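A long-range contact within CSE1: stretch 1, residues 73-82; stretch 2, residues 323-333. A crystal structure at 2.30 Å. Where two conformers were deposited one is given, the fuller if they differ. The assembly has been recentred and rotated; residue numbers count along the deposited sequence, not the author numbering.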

ATOM      1  N   CYS A  73      13.843  11.128  17.312  1.00 27.13           N
ATOM      2  CA  CYS A  73      15.099  10.500  16.912  1.00 27.13           C
ATOM      3  C   CYS A  73      14.904   9.017  16.757  1.00 27.13           C
ATOM      4  O   CYS A  73      14.094   8.453  17.469  1.00 27.13           O
ATOM      5  CB  CYS A  73      16.162  10.727  17.981  1.00 65.67           C
ATOM      6  SG  CYS A  73      16.629  12.433  18.119  1.00 65.67           S
ATOM      7  N   PRO A  74      15.664   8.383  15.847  1.00 31.71           N
ATOM      8  CA  PRO A  74      15.583   6.927  15.722  1.00 31.71           C
ATOM      9  C   PRO A  74      15.987   6.270  17.035  1.00 31.71           C
ATOM     10  O   PRO A  74      15.439   5.219  17.365  1.00 31.71           O
ATOM     11  CB  PRO A  74      16.588   6.593  14.612  1.00 25.39           C
ATOM     12  CG  PRO A  74      16.896   7.896  13.923  1.00 25.39           C
ATOM     13  CD  PRO A  74      16.643   8.986  14.919  1.00 25.39           C
ATOM     14  N   GLU A  75      16.905   6.882  17.784  1.00 34.39           N
ATOM     15  CA  GLU A  75      17.310   6.360  19.095  1.00 34.39           C
ATOM     16  C   GLU A  75      16.112   6.108  20.026  1.00 34.39           C
ATOM     17  O   GLU A  75      16.060   5.090  20.730  1.00 34.39           O
ATOM     18  CB  GLU A  75      18.314   7.299  19.773  1.00 61.63           C
ATOM     19  CG  GLU A  75      19.736   7.241  19.208  1.00 61.63           C
ATOM     20  CD  GLU A  75      19.879   7.880  17.831  1.00 61.63           C
ATOM     21  OE1 GLU A  75      19.020   8.704  17.442  1.00 61.63           O
ATOM     22  OE2 GLU A  75      20.866   7.558  17.135  1.00 61.63           O
ATOM     23  N   ASP A  76      15.152   7.029  20.022  1.00 34.07           N
ATOM     24  CA  ASP A  76      13.929   6.858  20.796  1.00 34.07           C
ATOM     25  C   ASP A  76      13.179   5.590  20.410  1.00 34.07           C
ATOM     26  O   ASP A  76      12.655   4.890  21.272  1.00 34.07           O
ATOM     27  CB  ASP A  76      13.010   8.068  20.642  1.00 45.29           C
ATOM     28  CG  ASP A  76      13.664   9.346  21.109  1.00 45.29           C
ATOM     29  OD1 ASP A  76      14.602   9.256  21.917  1.00 45.29           O
ATOM     30  OD2 ASP A  76      13.262  10.436  20.664  1.00 45.29           O
ATOM     31  N   VAL A  77      13.119   5.296  19.117  1.00 25.12           N
ATOM     32  CA  VAL A  77      12.374   4.131  18.656  1.00 25.12           C
ATOM     33  C   VAL A  77      13.074   2.883  19.176  1.00 25.12           C
ATOM     34  O   VAL A  77      12.428   1.926  19.602  1.00 25.12           O
ATOM     35  CB  VAL A  77      12.269   4.099  17.104  1.00 23.65           C
ATOM     36  CG1 VAL A  77      11.606   2.825  16.650  1.00 23.65           C
ATOM     37  CG2 VAL A  77      11.468   5.306  16.603  1.00 23.65           C
ATOM     38  N   LEU A  78      14.405   2.921  19.146  1.00 28.35           N
ATOM     39  CA  LEU A  78      15.255   1.844  19.641  1.00 28.35           C
ATOM     40  C   LEU A  78      15.034   1.580  21.128  1.00 28.35           C
ATOM     41  O   LEU A  78      14.863   0.430  21.554  1.00 28.35           O
ATOM     42  CB  LEU A  78      16.721   2.206  19.406  1.00 57.94           C
ATOM     43  CG  LEU A  78      17.342   1.719  18.105  1.00 57.94           C
ATOM     44  CD1 LEU A  78      18.717   2.331  17.902  1.00 57.94           C
ATOM     45  CD2 LEU A  78      17.417   0.196  18.133  1.00 57.94           C
ATOM     46  N   ASP A  79      15.045   2.648  21.913  1.00 37.73           N
ATOM     47  CA  ASP A  79      14.663   2.550  23.312  1.00 37.73           C
ATOM     48  C   ASP A  79      13.361   1.765  23.454  1.00 37.73           C
ATOM     49  O   ASP A  79      13.316   0.766  24.167  1.00 37.73           O
ATOM     50  CB  ASP A  79      14.480   3.944  23.927  1.00 86.69           C
ATOM     51  CG  ASP A  79      15.783   4.552  24.407  1.00 86.69           C
ATOM     52  OD1 ASP A  79      16.571   3.832  25.053  1.00 86.69           O
ATOM     53  OD2 ASP A  79      16.019   5.753  24.145  1.00 86.69           O
ATOM     54  N   TRP A  80      12.297   2.221  22.791  1.00 31.31           N
ATOM     55  CA  TRP A  80      10.998   1.582  22.968  1.00 31.31           C
ATOM     56  C   TRP A  80      11.060   0.138  22.531  1.00 31.31           C
ATOM     57  O   TRP A  80      10.370  -0.709  23.078  1.00 31.31           O
ATOM     58  CB  TRP A  80       9.903   2.327  22.204  1.00 25.57           C
ATOM     59  CG  TRP A  80       9.852   3.753  22.600  1.00 25.57           C
ATOM     60  CD1 TRP A  80      10.245   4.281  23.797  1.00 25.57           C
ATOM     61  CD2 TRP A  80       9.402   4.853  21.799  1.00 25.57           C
ATOM     62  NE1 TRP A  80      10.056   5.642  23.796  1.00 25.57           N
ATOM     63  CE2 TRP A  80       9.545   6.020  22.580  1.00 25.57           C
ATOM     64  CE3 TRP A  80       8.886   4.962  20.504  1.00 25.57           C
ATOM     65  CZ2 TRP A  80       9.205   7.284  22.104  1.00 25.57           C
ATOM     66  CZ3 TRP A  80       8.543   6.215  20.031  1.00 25.57           C
ATOM     67  CH2 TRP A  80       8.701   7.360  20.830  1.00 25.57           C
ATOM     68  N   TRP A  81      11.889  -0.137  21.538  1.00 31.64           N
ATOM     69  CA  TRP A  81      12.083  -1.504  21.088  1.00 31.64           C
ATOM     70  C   TRP A  81      12.707  -2.318  22.219  1.00 31.64           C
ATOM     71  O   TRP A  81      12.241  -3.401  22.538  1.00 31.64           O
ATOM     72  CB  TRP A  81      12.992  -1.552  19.852  1.00 26.98           C
ATOM     73  CG  TRP A  81      13.063  -2.897  19.248  1.00 26.98           C
ATOM     74  CD1 TRP A  81      13.583  -4.028  19.821  1.00 26.98           C
ATOM     75  CD2 TRP A  81      12.587  -3.289  17.948  1.00 26.98           C
ATOM     76  NE1 TRP A  81      13.460  -5.092  18.961  1.00 26.98           N
ATOM     77  CE2 TRP A  81      12.855  -4.667  17.804  1.00 26.98           C
ATOM     78  CE3 TRP A  81      11.968  -2.608  16.891  1.00 26.98           C
ATOM     79  CZ2 TRP A  81      12.526  -5.384  16.631  1.00 26.98           C
ATOM     80  CZ3 TRP A  81      11.631  -3.329  15.732  1.00 26.98           C
ATOM     81  CH2 TRP A  81      11.914  -4.696  15.618  1.00 26.98           C
ATOM     82  N   ARG A  82      13.783  -1.793  22.799  1.00 37.89           N
ATOM     83  CA  ARG A  82      14.468  -2.463  23.905  1.00 37.89           C
ATOM     84  C   ARG A  82      13.529  -2.715  25.088  1.00 37.89           C
ATOM     85  O   ARG A  82      13.489  -3.821  25.627  1.00 37.89           O
ATOM     86  CB  ARG A  82      15.705  -1.670  24.361  1.00 51.38           C
ATOM     87  CG  ARG A  82      16.978  -2.010  23.598  1.00 51.38           C
ATOM     88  CD  ARG A  82      18.228  -1.379  24.224  1.00 51.38           C
ATOM     89  NE  ARG A  82      18.025   0.048  24.422  1.00 51.38           N
ATOM     90  CZ  ARG A  82      18.350   0.987  23.538  1.00 51.38           C
ATOM     91  NH1 ARG A  82      18.933   0.660  22.388  1.00 51.38           N
ATOM     92  NH2 ARG A  82      18.102   2.262  23.815  1.00 51.38           N
ATOM     93  N   GLU A 323      13.083   3.526   4.461  1.00 24.85           N
ATOM     94  CA  GLU A 323      14.372   4.086   4.864  1.00 24.85           C
ATOM     95  C   GLU A 323      14.557   3.939   6.368  1.00 24.85           C
ATOM     96  O   GLU A 323      15.614   3.531   6.830  1.00 24.85           O
ATOM     97  CB  GLU A 323      14.513   5.544   4.435  1.00 47.97           C
ATOM     98  CG  GLU A 323      15.911   6.109   4.628  1.00 47.97           C
ATOM     99  CD  GLU A 323      16.085   7.507   4.020  1.00 47.97           C
ATOM    100  OE1 GLU A 323      15.069   8.139   3.655  1.00 47.97           O
ATOM    101  OE2 GLU A 323      17.239   7.977   3.901  1.00 47.97           O
ATOM    102  N   HIS A 324      13.514   4.263   7.128  1.00 21.34           N
ATOM    103  CA  HIS A 324      13.560   4.199   8.598  1.00 21.34           C
ATOM    104  C   HIS A 324      13.705   2.751   9.099  1.00 21.34           C
ATOM    105  O   HIS A 324      14.545   2.471   9.949  1.00 21.34           O
ATOM    106  CB  HIS A 324      12.312   4.866   9.181  1.00 22.28           C
ATOM    107  CG  HIS A 324      12.034   4.524  10.608  1.00 22.28           C
ATOM    108  ND1 HIS A 324      12.715   5.093  11.662  1.00 22.28           N
ATOM    109  CD2 HIS A 324      11.125   3.687  11.164  1.00 22.28           C
ATOM    110  CE1 HIS A 324      12.235   4.630  12.799  1.00 22.28           C
ATOM    111  NE2 HIS A 324      11.267   3.774  12.527  1.00 22.28           N
ATOM    112  N   ALA A 325      12.908   1.833   8.554  1.00 22.61           N
ATOM    113  CA  ALA A 325      12.998   0.430   8.949  1.00 22.61           C
ATOM    114  C   ALA A 325      14.404  -0.120   8.663  1.00 22.61           C
ATOM    115  O   ALA A 325      15.009  -0.782   9.510  1.00 22.61           O
ATOM    116  CB  ALA A 325      11.940  -0.409   8.235  1.00 16.69           C
ATOM    117  N   GLU A 326      14.915   0.172   7.476  1.00 32.37           N
ATOM    118  CA  GLU A 326      16.254  -0.272   7.094  0.50 32.37           C
ATOM    119  C   GLU A 326      17.293   0.202   8.118  1.00 32.37           C
ATOM    120  O   GLU A 326      18.082  -0.599   8.625  1.00 32.37           O
ATOM    121  CB  GLU A 326      16.596   0.225   5.688  0.50 39.46           C
ATOM    122  CG  GLU A 326      17.592  -0.641   4.935  0.50 39.46           C
ATOM    123  CD  GLU A 326      19.023  -0.121   5.013  0.50 39.46           C
ATOM    124  OE1 GLU A 326      19.269   0.902   5.692  0.50 39.46           O
ATOM    125  OE2 GLU A 326      19.902  -0.738   4.380  0.50 39.46           O
ATOM    126  N   ASN A 327      17.282   1.492   8.438  1.00 36.43           N
ATOM    127  CA  ASN A 327      18.198   2.047   9.428  1.00 36.43           C
ATOM    128  C   ASN A 327      18.027   1.378  10.803  1.00 36.43           C
ATOM    129  O   ASN A 327      18.995   0.908  11.410  1.00 36.43           O
ATOM    130  CB  ASN A 327      18.012   3.561   9.515  1.00 40.52           C
ATOM    131  CG  ASN A 327      18.947   4.214  10.511  1.00 40.52           C
ATOM    132  OD1 ASN A 327      18.499   4.805  11.497  1.00 40.52           O
ATOM    133  ND2 ASN A 327      20.258   4.122  10.256  1.00 40.52           N
ATOM    134  N   LEU A 328      16.791   1.311  11.279  1.00 29.55           N
ATOM    135  CA  LEU A 328      16.518   0.589  12.504  1.00 29.55           C
ATOM    136  C   LEU A 328      17.067  -0.847  12.455  1.00 29.55           C
ATOM    137  O   LEU A 328      17.597  -1.356  13.446  1.00 29.55           O
ATOM    138  CB  LEU A 328      15.015   0.562  12.791  1.00 39.13           C
ATOM    139  CG  LEU A 328      14.651   0.499  14.269  1.00 39.13           C
ATOM    140  CD1 LEU A 328      15.189   1.749  14.992  1.00 39.13           C
ATOM    141  CD2 LEU A 328      13.128   0.373  14.462  1.00 39.13           C
ATOM    142  N   GLN A 329      16.930  -1.511  11.316  1.00 33.45           N
ATOM    143  CA  GLN A 329      17.359  -2.901  11.250  1.00 33.45           C
ATOM    144  C   GLN A 329      18.872  -3.020  11.438  1.00 33.45           C
ATOM    145  O   GLN A 329      19.358  -3.964  12.061  1.00 33.45           O
ATOM    146  CB  GLN A 329      16.915  -3.560   9.947  1.00 34.60           C
ATOM    147  CG  GLN A 329      17.301  -5.035   9.865  1.00 34.60           C
ATOM    148  CD  GLN A 329      16.637  -5.747   8.696  1.00 34.60           C
ATOM    149  OE1 GLN A 329      15.967  -6.755   8.883  1.00 34.60           O
ATOM    150  NE2 GLN A 329      16.802  -5.212   7.490  1.00 34.60           N
ATOM    151  N   GLY A 330      19.608  -2.055  10.897  1.00 42.01           N
ATOM    152  CA  GLY A 330      21.045  -1.986  11.097  1.00 42.01           C
ATOM    153  C   GLY A 330      21.427  -1.786  12.558  1.00 42.01           C
ATOM    154  O   GLY A 330      22.274  -2.499  13.087  1.00 42.01           O
ATOM    155  N   GLU A 331      20.784  -0.823  13.211  1.00 42.41           N
ATOM    156  CA  GLU A 331      21.049  -0.528  14.620  1.00 42.41           C
ATOM    157  C   GLU A 331      20.679  -1.695  15.555  1.00 42.41           C
ATOM    158  O   GLU A 331      21.309  -1.897  16.595  1.00 42.41           O
ATOM    159  CB  GLU A 331      20.348   0.766  15.041  1.00 58.95           C
ATOM    160  CG  GLU A 331      20.770   1.991  14.231  1.00 58.95           C
ATOM    161  CD  GLU A 331      22.206   2.428  14.511  1.00 58.95           C
ATOM    162  OE1 GLU A 331      22.515   2.732  15.685  1.00 58.95           O
ATOM    163  OE2 GLU A 331      23.028   2.475  13.564  1.00 58.95           O
ATOM    164  N   LEU A 332      19.668  -2.471  15.185  1.00 53.31           N
ATOM    165  CA  LEU A 332      19.315  -3.626  15.985  1.00 53.31           C
ATOM    166  C   LEU A 332      20.383  -4.692  15.795  1.00 53.31           C
ATOM    167  O   LEU A 332      20.630  -5.503  16.689  1.00 53.31           O
ATOM    168  CB  LEU A 332      17.947  -4.177  15.591  1.00 37.64           C
ATOM    169  CG  LEU A 332      16.706  -3.327  15.850  1.00 37.64           C
ATOM    170  CD1 LEU A 332      15.568  -3.822  14.955  1.00 37.64           C
ATOM    171  CD2 LEU A 332      16.310  -3.349  17.319  1.00 37.64           C
ATOM    172  N   GLU A 333      21.016  -4.688  14.627  1.00 62.89           N
ATOM    173  CA  GLU A 333      22.064  -5.657  14.321  1.00 62.89           C
ATOM    174  C   GLU A 333      23.346  -5.382  15.094  1.00 62.89           C
ATOM    175  O   GLU A 333      24.046  -6.309  15.491  1.00 62.89           O
ATOM    176  CB  GLU A 333      22.351  -5.687  12.816  1.00 92.83           C
ATOM    177  CG  GLU A 333      21.797  -6.906  12.107  1.00 92.83           C
ATOM    178  CD  GLU A 333      21.844  -6.778  10.600  1.00 92.83           C
ATOM    179  OE1 GLU A 333      22.823  -6.213  10.070  1.00 92.83           O
ATOM    180  OE2 GLU A 333      20.889  -7.241   9.944  1.00 92.83           O
TER

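Two helices, nearly 250 residues apart in sequence, pack here mainly through apolar side chains, with no hydrogen bond or salt bridge between them. Their axes cross at -59° and approach to 10.6 Å, a spacing that leaves room for large side chains to interlock. Leu 328 is the central knob, seated in a hole formed by Pro 74, Val 77, Leu 78 and Trp 81. Its branched end suits this place, because the two methyls spread across the walls: CD1 lies 3.8 Å from CG of Leu 78, while CD2 lies 3.6 Å from CG1 of Val 77 and 4.0 Å from CE3 of Trp 81.

One helical turn later, Leu 332 sets its CD2 over a face of the Trp 81 indole, 3.6 Å from the centroid of the five-membered ring and only 2° off the ring normal. This is a CH-pi contact, for which a slim methyl and a broad, electron-rich ring are well matched. The same methyl also meets CD2 of Leu 78 at 3.8 Å.

Two polar residues also contribute carbon atoms. At the margin, CB of Glu 331 packs 3.6 Å from CD1 of Leu 78, and CE1 of His 324 presents the ring edge to CG2 of Val 77 at 3.9 Å, while its NE2 is hydrogen-bonded elsewhere in the structure.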